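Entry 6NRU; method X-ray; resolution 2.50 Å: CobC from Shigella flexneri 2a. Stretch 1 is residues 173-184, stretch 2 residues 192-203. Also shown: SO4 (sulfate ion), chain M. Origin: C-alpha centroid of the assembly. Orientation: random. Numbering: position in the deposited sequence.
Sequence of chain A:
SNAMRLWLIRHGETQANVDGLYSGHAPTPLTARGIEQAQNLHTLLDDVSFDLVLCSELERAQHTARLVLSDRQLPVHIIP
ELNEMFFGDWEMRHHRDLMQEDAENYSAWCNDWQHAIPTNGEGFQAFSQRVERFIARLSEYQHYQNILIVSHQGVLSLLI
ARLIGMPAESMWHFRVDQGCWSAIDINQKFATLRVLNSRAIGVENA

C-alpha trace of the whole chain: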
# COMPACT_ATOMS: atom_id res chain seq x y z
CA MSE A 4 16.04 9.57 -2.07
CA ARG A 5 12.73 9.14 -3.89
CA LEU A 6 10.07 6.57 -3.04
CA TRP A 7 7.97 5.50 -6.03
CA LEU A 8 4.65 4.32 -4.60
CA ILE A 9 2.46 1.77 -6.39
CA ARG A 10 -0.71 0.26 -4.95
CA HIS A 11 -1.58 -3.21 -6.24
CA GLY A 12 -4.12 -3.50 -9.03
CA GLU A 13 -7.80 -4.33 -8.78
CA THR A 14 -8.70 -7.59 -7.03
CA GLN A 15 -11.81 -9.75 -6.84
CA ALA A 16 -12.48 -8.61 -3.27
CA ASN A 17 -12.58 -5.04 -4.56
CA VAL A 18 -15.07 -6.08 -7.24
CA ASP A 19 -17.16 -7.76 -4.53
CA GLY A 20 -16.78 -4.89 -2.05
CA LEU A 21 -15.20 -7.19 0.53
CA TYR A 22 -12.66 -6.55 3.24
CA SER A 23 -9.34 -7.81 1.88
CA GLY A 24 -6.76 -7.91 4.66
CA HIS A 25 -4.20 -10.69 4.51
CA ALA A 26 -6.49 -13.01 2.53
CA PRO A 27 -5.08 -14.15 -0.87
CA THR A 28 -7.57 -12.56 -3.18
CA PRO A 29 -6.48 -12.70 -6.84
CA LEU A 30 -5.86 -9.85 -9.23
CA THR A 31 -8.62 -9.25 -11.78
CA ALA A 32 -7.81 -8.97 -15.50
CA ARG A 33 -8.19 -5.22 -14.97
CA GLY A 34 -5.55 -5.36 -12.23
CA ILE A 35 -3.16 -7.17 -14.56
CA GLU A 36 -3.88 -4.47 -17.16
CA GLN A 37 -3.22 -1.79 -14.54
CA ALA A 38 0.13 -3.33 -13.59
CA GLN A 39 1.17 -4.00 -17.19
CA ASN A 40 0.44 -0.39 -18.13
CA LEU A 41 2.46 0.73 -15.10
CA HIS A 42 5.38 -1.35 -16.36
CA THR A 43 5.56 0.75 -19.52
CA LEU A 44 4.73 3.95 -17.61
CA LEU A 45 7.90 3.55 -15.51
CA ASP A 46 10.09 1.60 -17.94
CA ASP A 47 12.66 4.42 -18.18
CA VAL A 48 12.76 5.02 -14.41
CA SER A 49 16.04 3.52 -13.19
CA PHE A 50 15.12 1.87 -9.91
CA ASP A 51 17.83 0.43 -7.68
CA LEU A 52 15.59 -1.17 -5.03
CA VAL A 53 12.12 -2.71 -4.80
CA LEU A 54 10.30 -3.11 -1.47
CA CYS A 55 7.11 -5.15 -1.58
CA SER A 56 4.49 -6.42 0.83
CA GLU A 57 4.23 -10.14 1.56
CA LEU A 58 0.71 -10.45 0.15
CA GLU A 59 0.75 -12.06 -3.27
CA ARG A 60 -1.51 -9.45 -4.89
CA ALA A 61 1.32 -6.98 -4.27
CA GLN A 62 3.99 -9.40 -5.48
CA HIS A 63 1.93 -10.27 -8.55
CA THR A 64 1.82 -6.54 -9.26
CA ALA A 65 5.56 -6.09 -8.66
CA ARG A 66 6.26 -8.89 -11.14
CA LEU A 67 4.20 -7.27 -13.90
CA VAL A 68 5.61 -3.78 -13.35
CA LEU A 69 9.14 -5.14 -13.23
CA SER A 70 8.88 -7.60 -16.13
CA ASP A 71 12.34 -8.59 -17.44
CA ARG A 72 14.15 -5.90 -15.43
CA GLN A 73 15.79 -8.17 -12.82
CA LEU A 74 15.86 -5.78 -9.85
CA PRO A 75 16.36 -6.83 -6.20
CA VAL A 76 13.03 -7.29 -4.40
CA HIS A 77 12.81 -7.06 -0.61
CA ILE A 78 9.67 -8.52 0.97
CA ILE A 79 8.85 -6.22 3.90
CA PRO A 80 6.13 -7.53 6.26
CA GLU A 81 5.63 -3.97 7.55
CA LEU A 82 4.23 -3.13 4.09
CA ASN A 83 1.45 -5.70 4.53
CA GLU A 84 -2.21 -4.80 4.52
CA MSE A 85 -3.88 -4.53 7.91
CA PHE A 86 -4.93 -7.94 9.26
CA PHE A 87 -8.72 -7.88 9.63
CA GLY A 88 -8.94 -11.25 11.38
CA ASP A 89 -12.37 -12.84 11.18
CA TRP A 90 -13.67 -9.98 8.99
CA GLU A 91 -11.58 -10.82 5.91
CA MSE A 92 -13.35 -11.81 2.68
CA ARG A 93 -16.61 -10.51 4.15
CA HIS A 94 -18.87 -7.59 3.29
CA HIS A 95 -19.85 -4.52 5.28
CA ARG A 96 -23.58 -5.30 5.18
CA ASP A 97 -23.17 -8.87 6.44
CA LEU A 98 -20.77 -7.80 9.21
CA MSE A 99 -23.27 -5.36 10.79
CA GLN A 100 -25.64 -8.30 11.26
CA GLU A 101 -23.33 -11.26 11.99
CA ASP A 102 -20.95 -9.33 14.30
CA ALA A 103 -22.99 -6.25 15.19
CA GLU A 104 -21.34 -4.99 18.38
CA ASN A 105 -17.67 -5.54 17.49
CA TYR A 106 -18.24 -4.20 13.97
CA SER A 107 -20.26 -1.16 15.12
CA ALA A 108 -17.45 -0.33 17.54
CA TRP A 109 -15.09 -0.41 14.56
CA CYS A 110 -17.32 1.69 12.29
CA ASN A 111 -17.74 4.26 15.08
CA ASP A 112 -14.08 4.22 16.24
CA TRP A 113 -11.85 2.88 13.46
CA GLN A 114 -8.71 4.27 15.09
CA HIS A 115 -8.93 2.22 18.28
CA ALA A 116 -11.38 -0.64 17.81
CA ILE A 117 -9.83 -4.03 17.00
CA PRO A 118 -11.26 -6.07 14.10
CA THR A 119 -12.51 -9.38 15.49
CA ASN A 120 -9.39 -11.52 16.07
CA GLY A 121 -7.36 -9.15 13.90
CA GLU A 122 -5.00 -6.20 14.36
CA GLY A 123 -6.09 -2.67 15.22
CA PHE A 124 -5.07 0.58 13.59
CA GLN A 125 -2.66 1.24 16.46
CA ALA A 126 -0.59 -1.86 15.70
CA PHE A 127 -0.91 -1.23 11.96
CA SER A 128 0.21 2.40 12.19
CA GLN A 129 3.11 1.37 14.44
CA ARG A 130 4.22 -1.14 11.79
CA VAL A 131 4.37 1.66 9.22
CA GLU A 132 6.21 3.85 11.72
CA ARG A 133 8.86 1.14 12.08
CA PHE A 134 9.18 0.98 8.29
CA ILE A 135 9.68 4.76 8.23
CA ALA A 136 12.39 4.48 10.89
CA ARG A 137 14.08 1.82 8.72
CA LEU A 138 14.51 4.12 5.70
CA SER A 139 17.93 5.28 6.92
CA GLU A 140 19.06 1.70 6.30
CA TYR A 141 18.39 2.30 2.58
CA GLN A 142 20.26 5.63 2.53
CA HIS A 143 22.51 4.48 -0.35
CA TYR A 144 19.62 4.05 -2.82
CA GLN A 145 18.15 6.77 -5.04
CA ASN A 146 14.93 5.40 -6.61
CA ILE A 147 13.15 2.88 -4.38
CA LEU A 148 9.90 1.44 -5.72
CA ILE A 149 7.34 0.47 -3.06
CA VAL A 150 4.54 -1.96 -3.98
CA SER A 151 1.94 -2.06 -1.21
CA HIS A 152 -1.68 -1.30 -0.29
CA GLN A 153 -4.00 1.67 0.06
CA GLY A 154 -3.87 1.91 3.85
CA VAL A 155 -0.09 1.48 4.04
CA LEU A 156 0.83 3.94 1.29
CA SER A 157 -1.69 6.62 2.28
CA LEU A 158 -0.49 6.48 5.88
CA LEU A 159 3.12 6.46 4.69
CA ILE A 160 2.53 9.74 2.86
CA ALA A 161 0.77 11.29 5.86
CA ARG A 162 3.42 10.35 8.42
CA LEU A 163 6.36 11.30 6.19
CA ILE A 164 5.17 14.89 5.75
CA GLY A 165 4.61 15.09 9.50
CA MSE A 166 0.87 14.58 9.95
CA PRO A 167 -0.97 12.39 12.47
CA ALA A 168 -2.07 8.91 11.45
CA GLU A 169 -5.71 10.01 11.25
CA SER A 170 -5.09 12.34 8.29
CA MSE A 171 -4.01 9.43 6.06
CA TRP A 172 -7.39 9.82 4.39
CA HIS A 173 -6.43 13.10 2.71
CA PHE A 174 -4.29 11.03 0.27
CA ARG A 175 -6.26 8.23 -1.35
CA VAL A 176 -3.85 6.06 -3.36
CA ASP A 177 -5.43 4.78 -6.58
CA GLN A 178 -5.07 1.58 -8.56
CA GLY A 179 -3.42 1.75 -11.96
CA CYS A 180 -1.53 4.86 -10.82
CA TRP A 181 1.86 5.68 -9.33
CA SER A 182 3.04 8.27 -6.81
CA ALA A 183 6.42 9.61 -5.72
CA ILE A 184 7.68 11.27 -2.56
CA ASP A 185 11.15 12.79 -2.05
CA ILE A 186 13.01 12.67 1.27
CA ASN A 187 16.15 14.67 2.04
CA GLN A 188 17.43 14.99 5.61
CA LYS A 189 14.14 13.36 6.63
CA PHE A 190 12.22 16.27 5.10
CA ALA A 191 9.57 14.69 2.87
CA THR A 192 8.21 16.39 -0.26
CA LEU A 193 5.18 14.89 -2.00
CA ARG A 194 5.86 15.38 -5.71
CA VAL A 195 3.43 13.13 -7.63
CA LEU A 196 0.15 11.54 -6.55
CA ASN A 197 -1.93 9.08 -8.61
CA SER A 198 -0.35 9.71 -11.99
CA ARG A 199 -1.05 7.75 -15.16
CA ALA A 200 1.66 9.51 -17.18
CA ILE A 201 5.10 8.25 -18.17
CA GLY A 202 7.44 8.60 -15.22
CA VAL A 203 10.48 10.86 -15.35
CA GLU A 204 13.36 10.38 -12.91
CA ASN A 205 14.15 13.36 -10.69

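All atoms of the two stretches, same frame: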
# COMPACT_ATOMS: atom_id res chain seq x y z
N HIS A 173 -6.54 12.00 3.65
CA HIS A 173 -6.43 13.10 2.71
C HIS A 173 -5.70 12.70 1.43
O HIS A 173 -5.68 13.49 0.48
CB HIS A 173 -5.71 14.29 3.36
CG HIS A 173 -6.50 14.96 4.43
ND1 HIS A 173 -7.74 15.54 4.21
CD2 HIS A 173 -6.22 15.18 5.74
CE1 HIS A 173 -8.19 16.07 5.33
NE2 HIS A 173 -7.29 15.86 6.28
N PHE A 174 -5.10 11.50 1.40
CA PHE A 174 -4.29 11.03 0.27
C PHE A 174 -4.74 9.63 -0.10
O PHE A 174 -4.08 8.64 0.25
CB PHE A 174 -2.79 11.06 0.60
CG PHE A 174 -2.37 12.25 1.40
CD1 PHE A 174 -1.97 13.41 0.76
CD2 PHE A 174 -2.35 12.20 2.78
CE1 PHE A 174 -1.58 14.51 1.50
CE2 PHE A 174 -1.96 13.30 3.52
CZ PHE A 174 -1.57 14.46 2.88
N ARG A 175 -5.85 9.52 -0.83
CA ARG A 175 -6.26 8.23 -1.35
C ARG A 175 -5.33 7.81 -2.48
O ARG A 175 -5.10 8.56 -3.43
CB ARG A 175 -7.71 8.29 -1.84
CG ARG A 175 -8.73 7.91 -0.78
CD ARG A 175 -9.85 7.06 -1.36
NE ARG A 175 -10.96 7.87 -1.85
CZ ARG A 175 -11.31 7.98 -3.12
NH1 ARG A 175 -10.63 7.34 -4.06
NH2 ARG A 175 -12.34 8.74 -3.46
N VAL A 176 -4.78 6.60 -2.38
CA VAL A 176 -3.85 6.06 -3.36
C VAL A 176 -4.62 5.13 -4.29
O VAL A 176 -5.21 4.14 -3.83
CB VAL A 176 -2.67 5.34 -2.69
CG1 VAL A 176 -1.78 4.70 -3.74
CG2 VAL A 176 -1.88 6.32 -1.83
N ASP A 177 -4.58 5.42 -5.58
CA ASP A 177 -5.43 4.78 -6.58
C ASP A 177 -4.74 3.61 -7.26
O ASP A 177 -3.51 3.53 -7.31
CB ASP A 177 -5.87 5.80 -7.63
CG ASP A 177 -6.86 6.80 -7.09
OD1 ASP A 177 -7.11 6.79 -5.87
OD2 ASP A 177 -7.38 7.60 -7.89
N GLN A 178 -5.55 2.72 -7.81
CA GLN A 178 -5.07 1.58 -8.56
C GLN A 178 -4.84 1.96 -10.02
O GLN A 178 -5.57 2.79 -10.58
CB GLN A 178 -6.05 0.41 -8.46
CG GLN A 178 -6.14 -0.19 -7.06
CD GLN A 178 -7.23 -1.23 -6.93
OE1 GLN A 178 -8.32 -1.08 -7.48
NE2 GLN A 178 -6.95 -2.29 -6.18
N GLY A 179 -3.82 1.37 -10.62
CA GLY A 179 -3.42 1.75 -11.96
C GLY A 179 -2.64 3.04 -12.03
O GLY A 179 -2.39 3.53 -13.14
N CYS A 180 -2.26 3.61 -10.90
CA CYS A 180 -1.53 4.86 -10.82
C CYS A 180 -0.23 4.66 -10.06
O CYS A 180 0.01 3.61 -9.45
CB CYS A 180 -2.36 5.95 -10.12
SG CYS A 180 -3.98 6.28 -10.85
N TRP A 181 0.61 5.68 -10.08
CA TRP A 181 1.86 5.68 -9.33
C TRP A 181 2.06 7.05 -8.69
O TRP A 181 1.61 8.07 -9.22
CB TRP A 181 3.05 5.32 -10.22
CG TRP A 181 3.26 6.28 -11.35
CD1 TRP A 181 2.72 6.21 -12.60
CD2 TRP A 181 4.08 7.46 -11.33
NE1 TRP A 181 3.14 7.27 -13.36
CE2 TRP A 181 3.97 8.05 -12.61
CE3 TRP A 181 4.88 8.07 -10.37
CZ2 TRP A 181 4.65 9.23 -12.94
CZ3 TRP A 181 5.55 9.24 -10.70
CH2 TRP A 181 5.43 9.80 -11.98
N SER A 182 2.73 7.05 -7.54
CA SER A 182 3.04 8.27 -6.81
C SER A 182 4.52 8.29 -6.46
O SER A 182 5.20 7.26 -6.50
CB SER A 182 2.20 8.38 -5.53
OG SER A 182 0.83 8.15 -5.80
N ALA A 183 5.02 9.47 -6.10
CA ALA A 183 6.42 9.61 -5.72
C ALA A 183 6.55 10.67 -4.64
O ALA A 183 5.91 11.72 -4.71
CB ALA A 183 7.29 9.96 -6.93
N ILE A 184 7.38 10.37 -3.65
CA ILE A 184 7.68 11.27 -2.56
C ILE A 184 9.19 11.36 -2.35
O ILE A 184 9.85 10.35 -2.26
CB ILE A 184 6.98 10.83 -1.28
CG1 ILE A 184 7.57 11.54 -0.08
CG2 ILE A 184 7.02 9.33 -1.11
CD1 ILE A 184 6.54 12.07 0.86
N THR A 192 8.93 15.56 0.70
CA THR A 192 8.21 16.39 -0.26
C THR A 192 7.38 15.48 -1.16
O THR A 192 7.94 14.65 -1.88
CB THR A 192 9.17 17.25 -1.09
OG1 THR A 192 10.05 17.97 -0.21
CG2 THR A 192 8.39 18.24 -1.93
N LEU A 193 6.06 15.63 -1.11
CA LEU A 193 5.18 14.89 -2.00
C LEU A 193 5.20 15.55 -3.37
O LEU A 193 4.81 16.72 -3.50
CB LEU A 193 3.76 14.84 -1.42
CG LEU A 193 2.73 14.04 -2.22
CD1 LEU A 193 3.06 12.56 -2.23
CD2 LEU A 193 1.33 14.28 -1.68
N ARG A 194 5.65 14.82 -4.38
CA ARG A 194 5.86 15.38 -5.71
C ARG A 194 4.84 14.92 -6.74
O ARG A 194 4.47 15.71 -7.61
CB ARG A 194 7.27 15.03 -6.21
CG ARG A 194 8.39 15.73 -5.45
CD ARG A 194 8.59 17.15 -5.95
NE ARG A 194 8.56 17.22 -7.40
CZ ARG A 194 9.07 18.23 -8.11
NH1 ARG A 194 9.66 19.25 -7.50
NH2 ARG A 194 8.99 18.21 -9.44
N VAL A 195 4.40 13.67 -6.68
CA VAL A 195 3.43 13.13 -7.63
C VAL A 195 2.46 12.24 -6.87
O VAL A 195 2.86 11.45 -6.01
CB VAL A 195 4.11 12.32 -8.76
CG1 VAL A 195 3.07 11.68 -9.65
CG2 VAL A 195 5.04 13.21 -9.58
N LEU A 196 1.17 12.37 -7.18
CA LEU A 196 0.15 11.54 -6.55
C LEU A 196 -0.81 11.05 -7.63
O LEU A 196 -1.42 11.86 -8.33
CB LEU A 196 -0.61 12.30 -5.46
CG LEU A 196 -1.54 11.44 -4.60
CD1 LEU A 196 -0.75 10.50 -3.71
CD2 LEU A 196 -2.46 12.31 -3.76
N ASN A 197 -0.93 9.73 -7.75
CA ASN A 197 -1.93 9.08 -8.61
C ASN A 197 -1.80 9.54 -10.06
O ASN A 197 -2.76 10.00 -10.68
CB ASN A 197 -3.34 9.33 -8.07
CG ASN A 197 -3.55 8.72 -6.70
OD1 ASN A 197 -3.06 7.63 -6.42
ND2 ASN A 197 -4.27 9.42 -5.84
N SER A 198 -0.60 9.38 -10.60
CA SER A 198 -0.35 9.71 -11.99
C SER A 198 -0.55 8.49 -12.88
O SER A 198 -0.32 7.35 -12.48
CB SER A 198 1.07 10.25 -12.17
OG SER A 198 1.39 10.36 -13.55
N ARG A 199 -1.00 8.76 -14.11
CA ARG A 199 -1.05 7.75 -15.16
C ARG A 199 -0.18 8.15 -16.35
O ARG A 199 -0.36 7.62 -17.45
CB ARG A 199 -2.49 7.51 -15.62
CG ARG A 199 -3.33 6.73 -14.62
CD ARG A 199 -4.80 6.78 -14.98
NE ARG A 199 -5.64 6.60 -13.81
CZ ARG A 199 -6.07 5.42 -13.37
NH1 ARG A 199 -5.73 4.31 -14.02
NH2 ARG A 199 -6.83 5.35 -12.29
N ALA A 200 0.75 9.08 -16.14
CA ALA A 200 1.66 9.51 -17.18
C ALA A 200 2.96 8.72 -17.11
O ALA A 200 3.23 7.98 -16.16
CB ALA A 200 1.94 11.00 -17.06
N ILE A 201 3.79 8.88 -18.15
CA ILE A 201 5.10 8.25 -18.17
C ILE A 201 5.97 8.90 -17.10
O ILE A 201 6.07 10.13 -17.02
CB ILE A 201 5.74 8.37 -19.56
CG1 ILE A 201 4.94 7.56 -20.58
CG2 ILE A 201 7.19 7.90 -19.53
CD1 ILE A 201 5.52 7.62 -21.98
N GLY A 202 6.59 8.07 -16.26
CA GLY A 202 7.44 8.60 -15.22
C GLY A 202 8.69 9.25 -15.78
O GLY A 202 9.16 8.92 -16.87
N VAL A 203 9.22 10.21 -15.03
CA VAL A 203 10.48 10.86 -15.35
C VAL A 203 11.30 10.94 -14.06
O VAL A 203 10.83 11.49 -13.06
CB VAL A 203 10.28 12.26 -15.94
CG1 VAL A 203 11.61 12.99 -16.04
CG2 VAL A 203 9.62 12.17 -17.31
S SO4 M . -7.86 1.28 -15.28
O1 SO4 M . -6.87 1.63 -14.26
O2 SO4 M . -9.11 0.91 -14.62
O3 SO4 M . -8.10 2.44 -16.14
O4 SO4 M . -7.38 0.16 -16.08
O HOH W 1 -8.34 6.99 -10.17
O HOH W 2 -0.63 6.00 -6.69

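The most unusual feature is N197, a corner residue with positive phi whose side chain works as a backbone surrogate. Its amide pairs with loop main chain the way a strand would: ND2 donates to R175 O (2.7 Å) and OD1 accepts from D177 N (2.8 Å). A water bridges N197 OD1 and S182 OG, and S182 OG also accepts from N197 N (3.1 Å), so a buried serine hydroxyl serves the corner where the antiparallel ladder slips register.

On either side of that slip in sequence, main-chain pairs resume. W181 N donates to S198 O (3.1 Å) and S198 N to W181 O (2.9 Å); A183 N reaches V195 O (2.9 Å). In a second bulge, A183 O accepts from both R194 N (3.1 Å) and V195 N (3.2 Å).

W181, with the largest area covered, lays one ring face under V195 CG1 and S198 CB, while its edge donates from NE1 to A200 O (2.9 Å). A flat, buried ring with one polar atom suits this place, and G202 CA packs 3.7 Å from W181 CZ2.

G179 has positive phi in a type II turn; a CB there would clash with R199 NH1. The R199 guanidinium lies over C180 SG, NH2 to SG 3.3 Å, and NH1 binds sulfate O1 (2.9 Å).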